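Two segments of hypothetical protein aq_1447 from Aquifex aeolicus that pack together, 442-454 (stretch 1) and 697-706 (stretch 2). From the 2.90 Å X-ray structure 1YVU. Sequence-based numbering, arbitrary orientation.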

ATOM      1  N   VAL A 442     -17.998 -11.148  -6.369  1.00 36.72           N
ATOM      2  CA  VAL A 442     -19.231 -11.025  -5.594  1.00 35.89           C
ATOM      3  C   VAL A 442     -19.207 -10.005  -4.472  1.00 35.29           C
ATOM      4  O   VAL A 442     -20.171  -9.248  -4.310  1.00 31.95           O
ATOM      5  N   LYS A 443     -18.121  -9.992  -3.703  1.00 32.95           N
ATOM      6  CA  LYS A 443     -17.977  -9.062  -2.593  1.00 36.30           C
ATOM      7  C   LYS A 443     -17.888  -7.612  -3.049  1.00 36.74           C
ATOM      8  O   LYS A 443     -18.558  -6.757  -2.463  1.00 38.79           O
ATOM      9  N   ARG A 444     -17.150  -7.369  -4.146  1.00 34.95           N
ATOM     10  CA  ARG A 444     -16.951  -6.022  -4.717  1.00 26.00           C
ATOM     11  C   ARG A 444     -18.258  -5.361  -5.128  1.00 30.24           C
ATOM     12  O   ARG A 444     -18.494  -4.193  -4.837  1.00 31.16           O
ATOM     13  N   GLU A 445     -19.136  -6.148  -5.738  1.00 31.49           N
ATOM     14  CA  GLU A 445     -20.428  -5.666  -6.205  1.00 28.35           C
ATOM     15  C   GLU A 445     -21.389  -5.313  -5.085  1.00 24.02           C
ATOM     16  O   GLU A 445     -22.143  -4.325  -5.184  1.00 14.14           O
ATOM     17  N   LEU A 446     -21.352  -6.129  -4.027  1.00 20.61           N
ATOM     18  CA  LEU A 446     -22.192  -5.919  -2.862  1.00 20.93           C
ATOM     19  C   LEU A 446     -21.613  -4.880  -1.942  1.00 25.79           C
ATOM     20  O   LEU A 446     -22.297  -4.377  -1.043  1.00 25.64           O
ATOM     21  N   LEU A 447     -20.356  -4.529  -2.231  1.00 27.82           N
ATOM     22  CA  LEU A 447     -19.630  -3.492  -1.515  1.00 30.66           C
ATOM     23  C   LEU A 447     -20.047  -2.172  -2.130  1.00 31.67           C
ATOM     24  O   LEU A 447     -20.238  -1.173  -1.419  1.00 34.32           O
ATOM     25  N   LYS A 448     -20.214  -2.182  -3.457  1.00 37.62           N
ATOM     26  CA  LYS A 448     -20.633  -0.986  -4.207  1.00 39.51           C
ATOM     27  C   LYS A 448     -22.030  -0.535  -3.808  1.00 36.67           C
ATOM     28  O   LYS A 448     -22.283   0.662  -3.660  1.00 33.84           O
ATOM     29  N   LYS A 449     -22.914  -1.517  -3.616  1.00 40.06           N
ATOM     30  CA  LYS A 449     -24.304  -1.282  -3.230  1.00 43.20           C
ATOM     31  C   LYS A 449     -24.422  -1.063  -1.742  1.00 44.40           C
ATOM     32  O   LYS A 449     -25.487  -0.687  -1.233  1.00 49.81           O
HETATM   33  N   MSE A 450     -23.299  -1.300  -1.059  1.00 45.90           N
HETATM   34  CA  MSE A 450     -23.138  -1.122   0.382  1.00 38.77           C
HETATM   35  C   MSE A 450     -23.910  -2.057   1.263  1.00 35.65           C
HETATM   36  O   MSE A 450     -24.100  -1.798   2.448  1.00 39.83           O
ATOM     37  N   ILE A 451     -24.301  -3.177   0.670  1.00 34.76           N
ATOM     38  CA  ILE A 451     -25.042  -4.228   1.354  1.00 23.50           C
ATOM     39  C   ILE A 451     -24.034  -5.247   1.883  1.00 13.52           C
ATOM     40  O   ILE A 451     -23.283  -5.852   1.112  1.00 13.12           O
ATOM     41  N   PRO A 452     -23.987  -5.440   3.221  1.00  9.70           N
ATOM     42  CA  PRO A 452     -23.094  -6.394   3.877  1.00 12.53           C
ATOM     43  C   PRO A 452     -23.234  -7.751   3.183  1.00 14.50           C
ATOM     44  O   PRO A 452     -24.346  -8.124   2.763  1.00 15.87           O
ATOM     45  N   SER A 453     -22.130  -8.476   3.049  1.00 15.13           N
ATOM     46  CA  SER A 453     -22.175  -9.765   2.372  1.00 15.27           C
ATOM     47  C   SER A 453     -21.354 -10.828   3.020  1.00 16.27           C
ATOM     48  O   SER A 453     -20.205 -10.577   3.363  1.00 22.94           O
ATOM     49  N   GLN A 454     -21.933 -12.022   3.145  1.00 17.31           N
ATOM     50  CA  GLN A 454     -21.245 -13.182   3.717  1.00 16.14           C
ATOM     51  C   GLN A 454     -21.172 -14.257   2.642  1.00  7.89           C
ATOM     52  O   GLN A 454     -22.161 -14.909   2.363  1.00 10.55           O
ATOM     53  N   LYS A 697     -22.488  10.465  -0.861  1.00 45.30           N
ATOM     54  CA  LYS A 697     -22.526  11.299   0.320  1.00 37.16           C
ATOM     55  C   LYS A 697     -23.350  10.358   1.197  1.00 32.84           C
ATOM     56  O   LYS A 697     -24.572  10.287   1.038  1.00 30.32           O
ATOM     57  N   LYS A 698     -22.651   9.509   1.958  1.00 28.92           N
ATOM     58  CA  LYS A 698     -23.288   8.562   2.865  1.00 31.11           C
ATOM     59  C   LYS A 698     -22.605   8.513   4.210  1.00 30.51           C
ATOM     60  O   LYS A 698     -21.389   8.615   4.334  1.00 30.63           O
ATOM     61  N   GLU A 699     -23.433   8.250   5.201  1.00 26.38           N
ATOM     62  CA  GLU A 699     -23.043   8.149   6.579  1.00 27.21           C
ATOM     63  C   GLU A 699     -23.720   6.876   7.107  1.00 23.67           C
ATOM     64  O   GLU A 699     -24.825   6.529   6.693  1.00 23.35           O
ATOM     65  N   GLY A 700     -23.049   6.169   7.997  1.00 25.90           N
ATOM     66  CA  GLY A 700     -23.630   4.961   8.550  1.00 25.19           C
ATOM     67  C   GLY A 700     -22.975   4.636   9.857  1.00 20.99           C
ATOM     68  O   GLY A 700     -22.155   5.393  10.339  1.00 21.63           O
ATOM     69  N   ASP A 701     -23.279   3.457  10.370  1.00 21.18           N
ATOM     70  CA  ASP A 701     -22.787   2.986  11.653  1.00 22.10           C
ATOM     71  C   ASP A 701     -22.628   1.469  11.614  1.00 23.41           C
ATOM     72  O   ASP A 701     -22.511   0.809  12.647  1.00 28.89           O
ATOM     73  N   ILE A 702     -22.589   0.941  10.394  1.00 26.85           N
ATOM     74  CA  ILE A 702     -22.482  -0.491  10.094  1.00 22.22           C
ATOM     75  C   ILE A 702     -21.121  -0.774   9.477  1.00 21.08           C
ATOM     76  O   ILE A 702     -20.630   0.016   8.663  1.00 21.14           O
HETATM   77  N   MSE A 703     -20.502  -1.882   9.873  1.00 20.47           N
HETATM   78  CA  MSE A 703     -19.228  -2.244   9.266  1.00 20.74           C
HETATM   79  C   MSE A 703     -19.556  -3.205   8.103  1.00 20.48           C
HETATM   80  O   MSE A 703     -19.243  -4.408   8.161  1.00 28.14           O
ATOM     81  N   TYR A 704     -20.122  -2.650   7.022  1.00 20.77           N
ATOM     82  CA  TYR A 704     -20.568  -3.458   5.869  1.00 20.42           C
ATOM     83  C   TYR A 704     -19.516  -4.151   4.974  1.00 28.29           C
ATOM     84  O   TYR A 704     -19.858  -5.038   4.152  1.00 31.02           O
ATOM     85  N   TRP A 705     -18.261  -3.736   5.126  1.00 18.74           N
ATOM     86  CA  TRP A 705     -17.161  -4.258   4.321  1.00 17.57           C
ATOM     87  C   TRP A 705     -16.573  -5.609   4.756  1.00 16.05           C
ATOM     88  O   TRP A 705     -16.043  -6.374   3.939  1.00  9.21           O
ATOM     89  N   LEU A 706     -16.768  -5.931   6.029  1.00 16.74           N
ATOM     90  CA  LEU A 706     -16.227  -7.147   6.623  1.00 23.87           C
ATOM     91  C   LEU A 706     -16.604  -8.483   5.998  1.00 26.37           C
ATOM     92  O   LEU A 706     -15.914  -9.493   6.207  1.00 24.51           O
TER

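Lys698 is the first residue of stretch 2 to reach stretch 1. Its CA-to-CB bond points toward the other stretch, and the chain is extended, with all four chi angles t. Its CD lies 3.5 Å from SE of Met450, a selenomethionine. Ile702 also points toward stretch 1, with chi1 m, but makes a lighter contact: its CG2 is 4.3 Å from CG of Pro452.

Tyr704 is the centre of the packing and has the largest area covered. Chi1 is p and chi2 is 88°. Met450 has positive phi just after the helix. Its CA-to-CB bond points toward stretch 2, and chi1 is m. Its CB sits over one face, 4.2 Å from the ring centroid, a CH-pi contact. CD2 of Leu447 packs 3.7 Å from Tyr704 CE1, and CG of Pro452 lies 3.7 Å from Tyr704 CB.

No direct hydrogen bond joins the stretches. Water 1 bridges them instead. Its oxygen is 2.9 Å from Ile451 O and 2.9 Å from Tyr704 O, and either carbonyl can accept from it, though the acceptors in reach outnumber its two protons. It also hydrogen-bonds Ser453 OG at 2.9 Å. Pro452 CA makes a CA-H...O contact with Tyr704 O at 3.5 Å.

Trp705 points away overall, yet its CB touches Leu447 CD2 at 3.9 Å. At Leu706, Lys443 NZ approaches the backbone C to 3.2 Å. That amine hydrogen-bonds Ser453 O, 3.0 Å from NZ, within its own stretch.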

ATOM      1  CB  VAL A 442     -19.658 -12.387  -5.004  1.00 44.50           C
ATOM      2  CG1 VAL A 442     -21.080 -12.318  -4.438  1.00 44.65           C
ATOM      3  CG2 VAL A 442     -19.586 -13.462  -6.043  1.00 39.75           C
ATOM      4  CB  LYS A 443     -16.770  -9.415  -1.714  1.00 38.91           C
ATOM      5  CG  LYS A 443     -17.020 -10.482  -0.627  1.00 42.35           C
ATOM      6  CD  LYS A 443     -17.632  -9.936   0.667  1.00 36.30           C
ATOM      7  CE  LYS A 443     -16.671 -10.041   1.835  1.00 30.90           C
ATOM      8  NZ  LYS A 443     -17.360  -9.780   3.121  1.00 35.73           N
ATOM      9  CB  ARG A 444     -16.039  -6.046  -5.941  1.00 30.66           C
ATOM     10  CG  ARG A 444     -14.570  -6.311  -5.683  1.00 44.92           C
ATOM     11  CD  ARG A 444     -13.733  -6.108  -6.957  1.00 49.29           C
ATOM     12  NE  ARG A 444     -14.436  -6.565  -8.158  1.00 56.40           N
ATOM     13  CZ  ARG A 444     -13.864  -6.894  -9.315  1.00 62.92           C
ATOM     14  NH1 ARG A 444     -12.546  -6.840  -9.476  1.00 66.46           N
ATOM     15  NH2 ARG A 444     -14.636  -7.237 -10.337  1.00 65.52           N
ATOM     16  CB  GLU A 445     -21.047  -6.707  -7.111  1.00 34.54           C
ATOM     17  CG  GLU A 445     -20.190  -7.029  -8.315  1.00 51.81           C
ATOM     18  CD  GLU A 445     -20.352  -6.035  -9.465  1.00 51.92           C
ATOM     19  OE1 GLU A 445     -21.513  -5.675  -9.787  1.00 62.91           O
ATOM     20  OE2 GLU A 445     -19.319  -5.637 -10.062  1.00 62.03           O
ATOM     21  CB  LEU A 446     -22.433  -7.209  -2.136  1.00 23.82           C
ATOM     22  CG  LEU A 446     -23.392  -8.083  -2.935  1.00 23.96           C
ATOM     23  CD1 LEU A 446     -23.436  -9.456  -2.275  1.00 25.63           C
ATOM     24  CD2 LEU A 446     -24.789  -7.477  -2.991  1.00 22.40           C
ATOM     25  CB  LEU A 447     -18.134  -3.642  -1.707  1.00 33.45           C
ATOM     26  CG  LEU A 447     -17.191  -3.967  -0.546  1.00 43.20           C
ATOM     27  CD1 LEU A 447     -15.771  -4.073  -1.121  1.00 38.32           C
ATOM     28  CD2 LEU A 447     -17.273  -2.899   0.558  1.00 37.88           C
ATOM     29  CB  LYS A 448     -20.611  -1.231  -5.725  1.00 45.75           C
ATOM     30  CG  LYS A 448     -19.229  -1.485  -6.312  1.00 50.23           C
ATOM     31  CD  LYS A 448     -19.241  -1.584  -7.832  1.00 54.49           C
ATOM     32  CE  LYS A 448     -17.978  -2.268  -8.366  1.00 58.84           C
ATOM     33  NZ  LYS A 448     -17.910  -2.284  -9.874  1.00 62.78           N
ATOM     34  CB  LYS A 449     -25.157  -2.456  -3.642  1.00 53.44           C
ATOM     35  CG  LYS A 449     -25.185  -2.626  -5.107  1.00 59.22           C
ATOM     36  CD  LYS A 449     -25.555  -4.022  -5.462  1.00 66.03           C
ATOM     37  CE  LYS A 449     -25.693  -4.147  -6.963  1.00 70.91           C
ATOM     38  NZ  LYS A 449     -27.053  -3.718  -7.396  1.00 71.40           N
HETATM   39  CB  MSE A 450     -23.338   0.344   0.780  1.00 48.67           C
HETATM   40  CG  MSE A 450     -22.324   1.254   0.078  1.00 60.15           C
HETATM   41 SE   MSE A 450     -22.658   3.142   0.182  1.00 81.56          SE
HETATM   42  CE  MSE A 450     -24.358   3.211  -0.857  1.00 72.15           C
ATOM     43  CB  ILE A 451     -26.026  -4.981   0.390  1.00 26.79           C
ATOM     44  CG1 ILE A 451     -26.926  -4.003  -0.367  1.00 30.82           C
ATOM     45  CG2 ILE A 451     -26.958  -5.875   1.181  1.00 25.41           C
ATOM     46  CD1 ILE A 451     -27.291  -4.523  -1.714  1.00 27.32           C
ATOM     47  CB  PRO A 452     -23.683  -6.477   5.278  1.00  7.50           C
ATOM     48  CG  PRO A 452     -24.190  -5.184   5.506  1.00  7.70           C
ATOM     49  CD  PRO A 452     -24.794  -4.730   4.228  1.00  8.96           C
ATOM     50  CB  SER A 453     -21.719  -9.615   0.923  1.00 17.56           C
ATOM     51  OG  SER A 453     -20.595  -8.745   0.827  1.00 19.52           O
ATOM     52  CB  GLN A 454     -21.971 -13.712   4.964  1.00 17.66           C
ATOM     53  CG  GLN A 454     -21.202 -14.808   5.731  1.00 27.41           C
ATOM     54  CD  GLN A 454     -20.003 -14.277   6.511  1.00 32.53           C
ATOM     55  OE1 GLN A 454     -20.175 -13.544   7.481  1.00 38.70           O
ATOM     56  NE2 GLN A 454     -18.789 -14.644   6.090  1.00 25.40           N
ATOM     57  CB  LYS A 697     -23.257  12.631   0.082  1.00 42.55           C
ATOM     58  CG  LYS A 697     -23.186  13.586   1.283  1.00 44.74           C
ATOM     59  CD  LYS A 697     -24.460  14.435   1.407  1.00 56.85           C
ATOM     60  CE  LYS A 697     -24.618  15.091   2.784  1.00 58.50           C
ATOM     61  NZ  LYS A 697     -25.006  14.146   3.881  1.00 60.20           N
ATOM     62  CB  LYS A 698     -23.353   7.138   2.302  1.00 36.33           C
ATOM     63  CG  LYS A 698     -24.555   6.342   2.842  1.00 42.94           C
ATOM     64  CD  LYS A 698     -24.356   4.830   2.757  1.00 53.51           C
ATOM     65  CE  LYS A 698     -25.698   4.061   2.811  1.00 60.12           C
ATOM     66  NZ  LYS A 698     -25.589   2.593   2.458  1.00 59.15           N
ATOM     67  CB  GLU A 699     -23.575   9.391   7.307  1.00 28.94           C
ATOM     68  CG  GLU A 699     -23.039   9.599   8.707  1.00 31.29           C
ATOM     69  CD  GLU A 699     -23.865  10.567   9.511  1.00 34.26           C
ATOM     70  OE1 GLU A 699     -24.051  11.720   9.076  1.00 21.81           O
ATOM     71  OE2 GLU A 699     -24.313  10.167  10.599  1.00 41.62           O
ATOM     72  CB  ASP A 701     -23.805   3.382  12.731  1.00 26.83           C
ATOM     73  CG  ASP A 701     -25.235   2.942  12.400  1.00 33.59           C
ATOM     74  OD1 ASP A 701     -25.516   2.581  11.238  1.00 29.66           O
ATOM     75  OD2 ASP A 701     -26.087   2.962  13.309  1.00 36.40           O
ATOM     76  CB  ILE A 702     -23.605  -0.889   9.055  1.00 21.20           C
ATOM     77  CG1 ILE A 702     -24.992  -0.697   9.648  1.00 21.64           C
ATOM     78  CG2 ILE A 702     -23.520  -2.312   8.637  1.00  9.08           C
ATOM     79  CD1 ILE A 702     -25.964  -0.116   8.637  1.00 34.22           C
HETATM   80  CB  MSE A 703     -18.284  -2.858  10.303  1.00 21.67           C
HETATM   81  CG  MSE A 703     -17.863  -1.902  11.417  1.00 35.25           C
HETATM   82 SE   MSE A 703     -16.469  -2.535  12.682  1.00 58.10          SE
HETATM   83  CE  MSE A 703     -14.902  -2.514  11.511  1.00 33.81           C
ATOM     84  CB  TYR A 704     -21.567  -2.661   4.998  1.00 12.36           C
ATOM     85  CG  TYR A 704     -20.951  -1.541   4.211  1.00 16.81           C
ATOM     86  CD1 TYR A 704     -20.416  -1.772   2.928  1.00 12.01           C
ATOM     87  CD2 TYR A 704     -20.839  -0.249   4.764  1.00 14.68           C
ATOM     88  CE1 TYR A 704     -19.783  -0.767   2.215  1.00 15.47           C
ATOM     89  CE2 TYR A 704     -20.200   0.788   4.043  1.00 18.46           C
ATOM     90  CZ  TYR A 704     -19.674   0.507   2.770  1.00 18.42           C
ATOM     91  OH  TYR A 704     -19.064   1.492   2.041  1.00 27.06           O
ATOM     92  CB  TRP A 705     -16.078  -3.186   4.247  1.00 16.69           C
ATOM     93  CG  TRP A 705     -15.728  -2.527   5.580  1.00 12.07           C
ATOM     94  CD1 TRP A 705     -14.777  -2.945   6.469  1.00 18.44           C
ATOM     95  CD2 TRP A 705     -16.350  -1.384   6.179  1.00 17.18           C
ATOM     96  NE1 TRP A 705     -14.770  -2.143   7.578  1.00 17.56           N
ATOM     97  CE2 TRP A 705     -15.725  -1.172   7.436  1.00 15.47           C
ATOM     98  CE3 TRP A 705     -17.386  -0.511   5.782  1.00 21.70           C
ATOM     99  CZ2 TRP A 705     -16.089  -0.124   8.317  1.00 11.81           C
ATOM    100  CZ3 TRP A 705     -17.769   0.560   6.673  1.00 22.49           C
ATOM    101  CH2 TRP A 705     -17.113   0.726   7.932  1.00 15.74           C
ATOM    102  CB  LEU A 706     -16.498  -7.162   8.132  1.00 13.31           C
ATOM    103  CG  LEU A 706     -15.828  -6.011   8.883  1.00 10.06           C
ATOM    104  CD1 LEU A 706     -16.180  -6.097  10.345  1.00 11.43           C
ATOM    105  CD2 LEU A 706     -14.305  -6.032   8.689  1.00  8.79           C
TER
HETATM  106  O   HOH W   1     -20.420  -5.894   1.491  1.00  7.66           O